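Local coordinates for protein UDP-D-quinovosamine 4-dehydrogenase (Vibrio fischeri, PDB 3NKL) that probably acts as an oxidoreductase and lyase of the polysaccharide synthase family, here as the Rossmann-like part of a longer, probably membrane-bound protein, at residues R59-K63 with H64-T68. Residues are numbered along the deposited sequence; the frame is centred on the assembly and turned at random.
Sequences RLIKK and HCIST
A Schellman motif ends helix 57-64, with C65 at positive phi (48°), and leads the chain into strand 68-71 of the Rossmann-like domain. H64 N still makes the regular helical bond to L60 O (3.0 Å), whereas I66 N to I61 O (2.9 Å) is the 6→1 bond that closes the motif, arriving in the carbonyl plane on a lone pair. The turn carries C65 with its CB directed away from the helix, and this cysteine forms an interchain disulfide. On the side-chain level, K63 CG sits over one face of the H64 ring, 4.0 Å from the centroid and 15° off the normal, a CH-pi contact. CG of K63 stands anti to its own N (chi1 173°), which carries the extended lysine alongside the imidazole. At the ring's edge, H64 CD2 approaches L60 O at 3.4 Å. I66 turns back onto the helix: its CB meets I61 CG1 at 4.3 Å and its CD1 lies 3.7 Å from L60 O. Beyond these segments, L60 and H64 pack on strand 29-35, and I66 on L8. Methylenes and a carbonyl thus border the imidazole, and K63 NZ, 5.0 Å from H64 NE2, would probably disfavour its protonation slightly.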
loop_
_atom_site.group_PDB
_atom_site.type_symbol
_atom_site.label_atom_id
_atom_site.label_comp_id
_atom_site.label_asym_id
_atom_site.label_seq_id
_atom_site.Cartn_x
_atom_site.Cartn_y
_atom_site.Cartn_z
ATOM N N ARG B 59 12.338 -13.798 -15.070
ATOM C CA ARG B 59 13.519 -13.261 -15.719
ATOM C C ARG B 59 14.432 -12.496 -14.762
ATOM O O ARG B 59 15.638 -12.491 -14.942
ATOM C CB ARG B 59 13.150 -12.418 -16.947
ATOM C CG ARG B 59 12.496 -11.083 -16.661
ATOM C CD ARG B 59 11.953 -10.452 -17.966
ATOM N NE ARG B 59 10.693 -11.071 -18.383
ATOM C CZ ARG B 59 9.934 -10.647 -19.394
ATOM N NH1 ARG B 59 10.304 -9.594 -20.115
ATOM N NH2 ARG B 59 8.802 -11.279 -19.682
ATOM N N LEU B 60 13.862 -11.851 -13.750
ATOM C CA LEU B 60 14.664 -11.109 -12.773
ATOM C C LEU B 60 15.366 -12.065 -11.822
ATOM O O LEU B 60 16.531 -11.872 -11.472
ATOM C CB LEU B 60 13.774 -10.142 -11.970
ATOM C CG LEU B 60 13.242 -8.919 -12.733
ATOM C CD1 LEU B 60 12.144 -8.214 -11.918
ATOM C CD2 LEU B 60 14.377 -7.952 -13.071
ATOM N N ILE B 61 14.655 -13.103 -11.400
ATOM C CA ILE B 61 15.244 -14.086 -10.493
ATOM C C ILE B 61 16.449 -14.739 -11.173
ATOM O O ILE B 61 17.516 -14.850 -10.586
ATOM C CB ILE B 61 14.207 -15.152 -10.091
ATOM C CG1 ILE B 61 13.260 -14.580 -9.027
ATOM C CG2 ILE B 61 14.903 -16.425 -9.599
ATOM C CD1 ILE B 61 12.067 -15.498 -8.736
ATOM N N LYS B 62 16.272 -15.123 -12.430
ATOM C CA LYS B 62 17.336 -15.744 -13.221
ATOM C C LYS B 62 18.475 -14.765 -13.515
ATOM O O LYS B 62 19.643 -15.113 -13.388
ATOM C CB LYS B 62 16.754 -16.316 -14.526
ATOM C CG LYS B 62 17.780 -16.820 -15.539
ATOM C CD LYS B 62 17.088 -17.305 -16.815
ATOM C CE LYS B 62 18.083 -17.681 -17.910
ATOM N NZ LYS B 62 17.420 -17.849 -19.239
ATOM N N LYS B 63 18.138 -13.533 -13.879
ATOM C CA LYS B 63 19.154 -12.548 -14.257
ATOM C C LYS B 63 20.064 -12.181 -13.088
ATOM O O LYS B 63 21.272 -11.991 -13.262
ATOM C CB LYS B 63 18.501 -11.279 -14.819
ATOM C CG LYS B 63 19.476 -10.132 -15.083
ATOM C CD LYS B 63 18.771 -8.938 -15.728
ATOM C CE LYS B 63 19.764 -7.890 -16.224
ATOM N NZ LYS B 63 19.089 -6.774 -16.956
ATOM N N HIS B 64 19.484 -12.099 -11.896
ATOM C CA HIS B 64 20.216 -11.647 -10.719
ATOM C C HIS B 64 20.521 -12.762 -9.723
ATOM O O HIS B 64 20.968 -12.487 -8.611
ATOM C CB HIS B 64 19.405 -10.555 -10.009
ATOM C CG HIS B 64 19.198 -9.330 -10.840
ATOM N ND1 HIS B 64 20.183 -8.383 -11.029
ATOM C CD2 HIS B 64 18.121 -8.897 -11.538
ATOM C CE1 HIS B 64 19.723 -7.420 -11.809
ATOM N NE2 HIS B 64 18.472 -7.704 -12.126
ATOM N N CYS B 65 20.268 -14.010 -10.116
ATOM C CA CYS B 65 20.462 -15.155 -9.227
ATOM C C CYS B 65 19.837 -14.917 -7.854
ATOM O O CYS B 65 20.504 -15.042 -6.827
ATOM C CB CYS B 65 21.952 -15.471 -9.078
ATOM S SG CYS B 65 22.742 -15.870 -10.661
ATOM N N ILE B 66 18.554 -14.558 -7.855
ATOM C CA ILE B 66 17.827 -14.253 -6.624
ATOM C C ILE B 66 17.238 -15.532 -6.020
ATOM O O ILE B 66 16.575 -16.291 -6.706
ATOM C CB ILE B 66 16.719 -13.207 -6.896
ATOM C CG1 ILE B 66 17.356 -11.815 -7.042
ATOM C CG2 ILE B 66 15.685 -13.202 -5.750
ATOM C CD1 ILE B 66 16.604 -10.883 -7.918
ATOM N N SER B 67 17.482 -15.790 -4.741
ATOM C CA SER B 67 16.890 -16.979 -4.146
ATOM C C SER B 67 15.987 -16.647 -2.967
ATOM O O SER B 67 15.564 -17.538 -2.261
ATOM C CB SER B 67 17.970 -17.978 -3.715
ATOM O OG SER B 67 18.836 -17.391 -2.776
ATOM N N THR B 68 15.716 -15.364 -2.766
ATOM C CA THR B 68 14.866 -14.902 -1.658
ATOM C C THR B 68 14.032 -13.721 -2.127
ATOM O O THR B 68 14.565 -12.788 -2.730
ATOM C CB THR B 68 15.720 -14.464 -0.448
ATOM O OG1 THR B 68 16.426 -15.592 0.066
ATOM C CG2 THR B 68 14.859 -13.894 0.657
#